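PDB 1H80: iota-carrageenase from Alteromonas sp., which hydrolyses the beta-1,4 linkages of iota-carrageenan, a sulfated galactan of red algal cell walls, from within the chain and with inversion of anomeric configuration. Local coordinates for residues V353-A358 / T423-R428; V1-Y6 / Q262-S267. All blocks are in the same frame, centred on the assembly; numbering follows the deposited sequence.

How the interactions relate
Both contacts involve neighbouring rungs of the beta-helix: strand 261-269 of interaction 2 pairs in parallel with strand 351-359 of interaction 1. Interaction 1 is strand against strand, partly buried, with a ladder of backbone hydrogen bonds, valines on the inner face and stacked phenylalanines on the outer one. Interaction 2 is a smaller surface contact, in which the irregular N-terminal segment 1-6 lies over the outside of the helix and is held chiefly through one glutamine side chain that bonds to backbone groups, with Pro3 packed beside it. The two meet at Phe354, whose backbone hydrogen-bonds to Val263 and Asn265 while its ring packs against Val1 and Pro3.

Interaction 1: residues V353-A358 / T423-R428; sequences VFDVTA and TFNVKR
Phe354 and Phe424 carry CG anti to the carbonyl carbon (chi1 near -56° in both), which sets both CG atoms alike; with matching second torsions the rings lie side by side, pointing the same way, on successive rungs of the right-handed parallel beta-helix. They form an offset stack with centroids 4.7 Å apart, CE2 of Phe354 lying over the rim of the Phe424 ring, 3.8 Å from Phe424 CD1. Strands 351-359 and 421-429 run parallel in one-to-one register. Phe424 N donates to Val353 O and Asp355 N to Phe424 O; the ladder runs on through the corner with Val356 N to Asn425 O, the donor well above that carbonyl's plane, and Lys427 N to Val356 O at 2.7 Å. Ala358 N to Lys427 O continues it. Val356 and Val426 pack against each other on the face away from the phenylalanines, Val356 CB 4.1 Å from Val426 CG2; Val356 also packs on Val275 while Val426 meets Ala406. The chain bends at Asn425, and Asp355, its partner in the register, also has a positive phi; the two side chains meet outside the corner although their first torsions differ. They cross obliquely with carboxylate and amide planes 87° apart. Asp355 OD1 lies close to the amide plane of Asn425, whose ND2 donates to its anti side, somewhat out of the carboxylate plane, 2.7 Å away and nearly straight (169°), tying the two exposed corners. A water links the corner to Thr357, donating to Asn425 O at 2.8 Å and standing 3.2 Å from Thr357 OG1.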
ATOM      1  N   VAL A 353       9.605 -10.387  10.675  1.00 16.33           N
ATOM      2  CA  VAL A 353      10.097  -9.080  10.260  1.00 16.58           C
ATOM      3  C   VAL A 353      11.455  -8.885  10.924  1.00 16.55           C
ATOM      4  O   VAL A 353      11.544  -8.811  12.152  1.00 16.55           O
ATOM      5  CB  VAL A 353       9.140  -7.962  10.719  1.00 16.57           C
ATOM      6  CG1 VAL A 353       9.639  -6.612  10.227  1.00 16.81           C
ATOM      7  CG2 VAL A 353       7.734  -8.242  10.201  1.00 15.93           C
ATOM      8  N   PHE A 354      12.506  -8.807  10.113  1.00 16.83           N
ATOM      9  CA  PHE A 354      13.863  -8.640  10.629  1.00 17.66           C
ATOM     10  C   PHE A 354      14.396  -7.227  10.440  1.00 18.53           C
ATOM     11  O   PHE A 354      14.143  -6.593   9.417  1.00 19.65           O
ATOM     12  CB  PHE A 354      14.831  -9.602   9.930  1.00 17.01           C
ATOM     13  CG  PHE A 354      14.443 -11.048  10.026  1.00 17.93           C
ATOM     14  CD1 PHE A 354      13.474 -11.580   9.185  1.00 17.53           C
ATOM     15  CD2 PHE A 354      15.067 -11.889  10.944  1.00 17.55           C
ATOM     16  CE1 PHE A 354      13.129 -12.929   9.252  1.00 18.50           C
ATOM     17  CE2 PHE A 354      14.733 -13.237  11.021  1.00 18.87           C
ATOM     18  CZ  PHE A 354      13.761 -13.761  10.172  1.00 17.71           C
ATOM     19  N   ASP A 355      15.149  -6.755  11.432  1.00 18.60           N
ATOM     20  CA  ASP A 355      15.772  -5.434  11.410  1.00 19.47           C
ATOM     21  C   ASP A 355      14.786  -4.284  11.242  1.00 19.54           C
ATOM     22  O   ASP A 355      14.543  -3.804  10.135  1.00 20.43           O
ATOM     23  CB  ASP A 355      16.833  -5.369  10.307  1.00 20.96           C
ATOM     24  CG  ASP A 355      17.854  -6.488  10.415  1.00 24.13           C
ATOM     25  OD1 ASP A 355      18.302  -6.786  11.543  1.00 26.37           O
ATOM     26  OD2 ASP A 355      18.217  -7.066   9.368  0.50 24.35           O
ATOM     27  N   VAL A 356      14.232  -3.841  12.363  1.00 18.00           N
ATOM     28  CA  VAL A 356      13.265  -2.755  12.377  1.00 17.51           C
ATOM     29  C   VAL A 356      13.877  -1.560  13.096  1.00 17.38           C
ATOM     30  O   VAL A 356      14.413  -1.694  14.194  1.00 17.64           O
ATOM     31  CB  VAL A 356      11.977  -3.181  13.116  1.00 17.48           C
ATOM     32  CG1 VAL A 356      10.963  -2.054  13.095  1.00 18.35           C
ATOM     33  CG2 VAL A 356      11.395  -4.433  12.466  1.00 17.86           C
ATOM     34  N   THR A 357      13.814  -0.395  12.465  1.00 16.82           N
ATOM     35  CA  THR A 357      14.356   0.815  13.068  1.00 16.82           C
ATOM     36  C   THR A 357      13.330   1.931  12.978  1.00 16.21           C
ATOM     37  O   THR A 357      12.865   2.274  11.894  1.00 16.30           O
ATOM     38  CB  THR A 357      15.648   1.271  12.358  1.00 18.21           C
ATOM     39  OG1 THR A 357      16.621   0.222  12.416  1.00 20.73           O
ATOM     40  CG2 THR A 357      16.218   2.519  13.030  1.00 19.99           C
ATOM     41  N   ALA A 358      12.971   2.488  14.129  1.00 14.67           N
ATOM     42  CA  ALA A 358      12.011   3.577  14.171  1.00 14.33           C
ATOM     43  C   ALA A 358      12.692   4.810  14.739  1.00 14.24           C
ATOM     44  O   ALA A 358      13.177   4.793  15.866  1.00 14.54           O
ATOM     45  CB  ALA A 358      10.812   3.198  15.033  1.00 14.96           C
ATOM     46  N   THR A 423       8.975 -10.137  15.384  1.00 20.26           N
ATOM     47  CA  THR A 423       9.933  -9.103  15.020  1.00 20.67           C
ATOM     48  C   THR A 423      11.295  -9.419  15.620  1.00 20.91           C
ATOM     49  O   THR A 423      11.390  -9.946  16.733  1.00 21.84           O
ATOM     50  CB  THR A 423       9.473  -7.723  15.513  1.00 20.13           C
ATOM     51  OG1 THR A 423       9.360  -7.738  16.941  1.00 21.17           O
ATOM     52  CG2 THR A 423       8.127  -7.368  14.905  1.00 20.42           C
ATOM     53  N   PHE A 424      12.346  -9.105  14.873  1.00 20.40           N
ATOM     54  CA  PHE A 424      13.709  -9.353  15.322  1.00 20.47           C
ATOM     55  C   PHE A 424      14.555  -8.100  15.159  1.00 20.55           C
ATOM     56  O   PHE A 424      14.384  -7.346  14.199  1.00 20.21           O
ATOM     57  CB  PHE A 424      14.345 -10.494  14.520  1.00 21.83           C
ATOM     58  CG  PHE A 424      13.570 -11.780  14.568  1.00 23.37           C
ATOM     59  CD1 PHE A 424      12.440 -11.959  13.777  1.00 24.00           C
ATOM     60  CD2 PHE A 424      13.972 -12.816  15.407  1.00 24.52           C
ATOM     61  CE1 PHE A 424      11.720 -13.151  13.817  1.00 24.85           C
ATOM     62  CE2 PHE A 424      13.258 -14.013  15.454  1.00 24.92           C
ATOM     63  CZ  PHE A 424      12.131 -14.180  14.659  1.00 24.88           C
ATOM     64  N   ASN A 425      15.463  -7.884  16.106  1.00 19.92           N
ATOM     65  CA  ASN A 425      16.361  -6.736  16.079  1.00 19.64           C
ATOM     66  C   ASN A 425      15.621  -5.418  15.866  1.00 18.95           C
ATOM     67  O   ASN A 425      15.830  -4.724  14.869  1.00 18.65           O
ATOM     68  CB  ASN A 425      17.418  -6.944  14.986  1.00 21.44           C
ATOM     69  CG  ASN A 425      18.468  -5.848  14.968  1.00 23.28           C
ATOM     70  OD1 ASN A 425      18.865  -5.331  16.013  1.00 24.52           O
ATOM     71  ND2 ASN A 425      18.938  -5.503  13.774  1.00 24.21           N
ATOM     72  N   VAL A 426      14.756  -5.085  16.821  1.00 18.14           N
ATOM     73  CA  VAL A 426      13.979  -3.851  16.775  1.00 18.15           C
ATOM     74  C   VAL A 426      14.741  -2.766  17.525  1.00 18.34           C
ATOM     75  O   VAL A 426      15.192  -2.980  18.651  1.00 18.57           O
ATOM     76  CB  VAL A 426      12.603  -4.039  17.440  1.00 17.57           C
ATOM     77  CG1 VAL A 426      11.838  -2.726  17.435  1.00 19.09           C
ATOM     78  CG2 VAL A 426      11.818  -5.115  16.706  1.00 18.58           C
ATOM     79  N   LYS A 427      14.875  -1.599  16.902  1.00 18.53           N
ATOM     80  CA  LYS A 427      15.598  -0.492  17.512  1.00 19.82           C
ATOM     81  C   LYS A 427      14.858   0.827  17.368  1.00 18.85           C
ATOM     82  O   LYS A 427      14.143   1.050  16.391  1.00 18.70           O
ATOM     83  CB  LYS A 427      16.983  -0.356  16.875  1.00 22.24           C
ATOM     84  CG  LYS A 427      17.893  -1.557  17.078  1.00 26.02           C
ATOM     85  CD  LYS A 427      19.180  -1.406  16.282  1.00 29.54           C
ATOM     86  CE  LYS A 427      20.122  -2.579  16.508  1.00 31.38           C
ATOM     87  NZ  LYS A 427      20.594  -2.657  17.918  1.00 33.68           N
ATOM     88  N   ARG A 428      15.031   1.696  18.356  1.00 18.71           N
ATOM     89  CA  ARG A 428      14.414   3.010  18.345  1.00 18.25           C
ATOM     90  C   ARG A 428      15.510   4.055  18.424  1.00 18.39           C
ATOM     91  O   ARG A 428      16.555   3.829  19.040  1.00 18.74           O
ATOM     92  CB  ARG A 428      13.474   3.190  19.536  1.00 18.75           C
ATOM     93  CG  ARG A 428      12.215   2.355  19.487  1.00 20.23           C
ATOM     94  CD  ARG A 428      11.331   2.721  20.658  1.00 21.66           C
ATOM     95  NE  ARG A 428      12.031   2.511  21.920  1.00 23.03           N
ATOM     96  CZ  ARG A 428      11.691   3.086  23.068  1.00 24.09           C
ATOM     97  NH1 ARG A 428      10.654   3.912  23.116  1.00 24.50           N
ATOM     98  NH2 ARG A 428      12.392   2.838  24.164  1.00 25.54           N
TER
HETATM   99  O   HOH W   1      17.345  -2.525  13.878  1.00 32.80           O

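Interaction 2: residues V1-Y6 / Q262-S267; sequences VSPKTY and QVTNVS
The N-terminal segment 1-6, an irregular strip laid over the outside of the beta-helix, is fastened to strand 261-269 by Gln262. With CG anti to its backbone N (chi1 174°) and the chain extended beyond it, this side chain reaches out to the backbone of Lys4. OE1 of Gln262 accepts from Lys4 N at 2.7 Å, while NE2 of Gln262 donates to Lys4 O at 2.9 Å, in the carbonyl plane and on a lone pair. The first bond is tilted 17° from the plane of the Gln262 carbonyl. Aliphatic carbons of Lys4 bend round the same oxygen, its CE 3.4 Å from Gln262 OE1. Pro3 packs beside this pair, its CB 3.8 Å from Thr264 CG2, and also touches Phe354 on the next rung. Thr264 OG1, hydrogen-bonded to Asp238, accepts from a water that lies 2.7 Å from Tyr6 OH. An alanine in place of Gln262 would probably leave Lys4 N and O without these mates and the N-terminal strip more loosely attached. Because the amide answers both a backbone donor and a backbone acceptor, the contact recognises main-chain groups of Lys4 without using its charge.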
ATOM      1  N   VAL A   1      16.296 -16.464  14.706  1.00 38.66           N
ATOM      2  CA  VAL A   1      16.122 -16.977  13.317  1.00 37.91           C
ATOM      3  C   VAL A   1      16.852 -16.097  12.309  1.00 37.31           C
ATOM      4  O   VAL A   1      17.147 -14.932  12.578  1.00 37.94           O
ATOM      5  CB  VAL A   1      14.624 -17.030  12.924  1.00 38.09           C
ATOM      6  N   SER A   2      17.152 -16.674  11.151  1.00 36.17           N
ATOM      7  CA  SER A   2      17.820 -15.962  10.072  1.00 34.54           C
ATOM      8  C   SER A   2      16.816 -15.916   8.927  1.00 32.42           C
ATOM      9  O   SER A   2      16.161 -16.915   8.631  1.00 32.39           O
ATOM     10  CB  SER A   2      19.078 -16.712   9.635  1.00 35.20           C
ATOM     11  OG  SER A   2      18.757 -18.025   9.210  1.00 37.09           O
ATOM     12  N   PRO A   3      16.679 -14.761   8.266  1.00 30.79           N
ATOM     13  CA  PRO A   3      15.718 -14.685   7.163  1.00 29.19           C
ATOM     14  C   PRO A   3      16.015 -15.643   6.016  1.00 28.11           C
ATOM     15  O   PRO A   3      17.168 -15.992   5.764  1.00 27.53           O
ATOM     16  CB  PRO A   3      15.804 -13.223   6.734  1.00 29.61           C
ATOM     17  CG  PRO A   3      17.232 -12.881   7.012  1.00 30.62           C
ATOM     18  CD  PRO A   3      17.466 -13.519   8.365  1.00 30.07           C
ATOM     19  N   LYS A   4      14.959 -16.076   5.339  1.00 26.87           N
ATOM     20  CA  LYS A   4      15.090 -16.973   4.200  1.00 26.83           C
ATOM     21  C   LYS A   4      15.689 -16.149   3.069  1.00 25.63           C
ATOM     22  O   LYS A   4      15.426 -14.953   2.967  1.00 25.17           O
ATOM     23  CB  LYS A   4      13.717 -17.498   3.781  1.00 28.15           C
ATOM     24  CG  LYS A   4      12.959 -18.215   4.888  1.00 30.49           C
ATOM     25  CD  LYS A   4      11.549 -18.572   4.446  1.00 32.67           C
ATOM     26  CE  LYS A   4      10.742 -17.327   4.114  1.00 33.76           C
ATOM     27  NZ  LYS A   4       9.365 -17.658   3.656  1.00 36.18           N
ATOM     28  N   THR A   5      16.499 -16.782   2.226  1.00 24.80           N
ATOM     29  CA  THR A   5      17.121 -16.078   1.113  1.00 24.85           C
ATOM     30  C   THR A   5      16.339 -16.319  -0.166  1.00 23.17           C
ATOM     31  O   THR A   5      15.472 -17.189  -0.226  1.00 23.03           O
ATOM     32  CB  THR A   5      18.574 -16.540   0.882  1.00 26.18           C
ATOM     33  OG1 THR A   5      18.592 -17.950   0.632  1.00 27.96           O
ATOM     34  CG2 THR A   5      19.438 -16.225   2.095  1.00 27.90           C
ATOM     35  N   TYR A   6      16.648 -15.535  -1.189  1.00 21.74           N
ATOM     36  CA  TYR A   6      15.977 -15.664  -2.471  1.00 20.07           C
ATOM     37  C   TYR A   6      16.760 -14.899  -3.521  1.00 19.32           C
ATOM     38  O   TYR A   6      17.663 -14.125  -3.203  1.00 18.47           O
ATOM     39  CB  TYR A   6      14.556 -15.098  -2.378  1.00 19.54           C
ATOM     40  CG  TYR A   6      14.509 -13.675  -1.875  1.00 19.13           C
ATOM     41  CD1 TYR A   6      14.876 -12.611  -2.699  1.00 19.07           C
ATOM     42  CD2 TYR A   6      14.158 -13.397  -0.557  1.00 20.35           C
ATOM     43  CE1 TYR A   6      14.904 -11.307  -2.220  1.00 19.08           C
ATOM     44  CE2 TYR A   6      14.180 -12.093  -0.066  1.00 19.93           C
ATOM     45  CZ  TYR A   6      14.557 -11.058  -0.903  1.00 19.97           C
ATOM     46  OH  TYR A   6      14.617  -9.775  -0.416  1.00 20.21           O
ATOM     47  N   GLN A 262       7.607 -12.494   4.751  1.00 13.19           N
ATOM     48  CA  GLN A 262       8.890 -12.212   5.369  1.00 13.61           C
ATOM     49  C   GLN A 262       9.294 -10.807   4.975  1.00 14.46           C
ATOM     50  O   GLN A 262       9.289 -10.457   3.794  1.00 14.67           O
ATOM     51  CB  GLN A 262       9.972 -13.187   4.918  1.00 14.83           C
ATOM     52  CG  GLN A 262      11.339 -12.799   5.461  1.00 16.36           C
ATOM     53  CD  GLN A 262      12.420 -13.776   5.073  1.00 18.30           C
ATOM     54  OE1 GLN A 262      12.503 -14.876   5.620  1.00 19.72           O
ATOM     55  NE2 GLN A 262      13.255 -13.384   4.115  1.00 18.66           N
ATOM     56  N   VAL A 263       9.639 -10.005   5.971  1.00 13.95           N
ATOM     57  CA  VAL A 263      10.051  -8.635   5.727  1.00 14.47           C
ATOM     58  C   VAL A 263      11.401  -8.400   6.377  1.00 15.47           C
ATOM     59  O   VAL A 263      11.636  -8.817   7.512  1.00 15.68           O
ATOM     60  CB  VAL A 263       9.046  -7.623   6.322  1.00 15.15           C
ATOM     61  CG1 VAL A 263       9.455  -6.211   5.945  1.00 15.85           C
ATOM     62  CG2 VAL A 263       7.645  -7.916   5.820  1.00 14.45           C
ATOM     63  N   THR A 264      12.297  -7.747   5.650  1.00 14.73           N
ATOM     64  CA  THR A 264      13.614  -7.440   6.185  1.00 15.92           C
ATOM     65  C   THR A 264      13.920  -5.972   5.947  1.00 15.83           C
ATOM     66  O   THR A 264      13.534  -5.405   4.925  1.00 15.60           O
ATOM     67  CB  THR A 264      14.725  -8.288   5.522  1.00 16.88           C
ATOM     68  OG1 THR A 264      14.733  -8.055   4.106  1.00 19.23           O
ATOM     69  CG2 THR A 264      14.502  -9.769   5.795  1.00 18.18           C
ATOM     70  N   ASN A 265      14.593  -5.359   6.913  1.00 15.12           N
ATOM     71  CA  ASN A 265      15.000  -3.964   6.820  1.00 15.83           C
ATOM     72  C   ASN A 265      13.836  -2.992   6.682  1.00 15.42           C
ATOM     73  O   ASN A 265      13.537  -2.498   5.594  1.00 14.78           O
ATOM     74  CB  ASN A 265      15.976  -3.793   5.655  1.00 16.92           C
ATOM     75  CG  ASN A 265      16.578  -2.406   5.597  1.00 19.23           C
ATOM     76  OD1 ASN A 265      16.443  -1.618   6.534  1.00 21.84           O
ATOM     77  ND2 ASN A 265      17.253  -2.102   4.494  1.00 20.87           N
ATOM     78  N   VAL A 266      13.185  -2.723   7.805  1.00 14.62           N
ATOM     79  CA  VAL A 266      12.059  -1.801   7.850  1.00 14.71           C
ATOM     80  C   VAL A 266      12.513  -0.583   8.632  1.00 15.04           C
ATOM     81  O   VAL A 266      13.103  -0.712   9.700  1.00 15.61           O
ATOM     82  CB  VAL A 266      10.854  -2.438   8.568  1.00 14.69           C
ATOM     83  CG1 VAL A 266       9.706  -1.442   8.665  1.00 15.58           C
ATOM     84  CG2 VAL A 266      10.421  -3.691   7.833  1.00 15.45           C
ATOM     85  N   SER A 267      12.256   0.603   8.102  1.00 14.86           N
ATOM     86  CA  SER A 267      12.666   1.802   8.807  1.00 16.05           C
ATOM     87  C   SER A 267      11.607   2.875   8.700  1.00 16.38           C
ATOM     88  O   SER A 267      10.918   2.996   7.689  1.00 16.93           O
ATOM     89  CB  SER A 267      13.990   2.324   8.255  1.00 18.03           C
ATOM     90  OG  SER A 267      13.848   2.715   6.907  1.00 21.43           O
TER
HETATM   91  O   HOH W   2      15.083 -10.010   2.271  1.00 26.03           O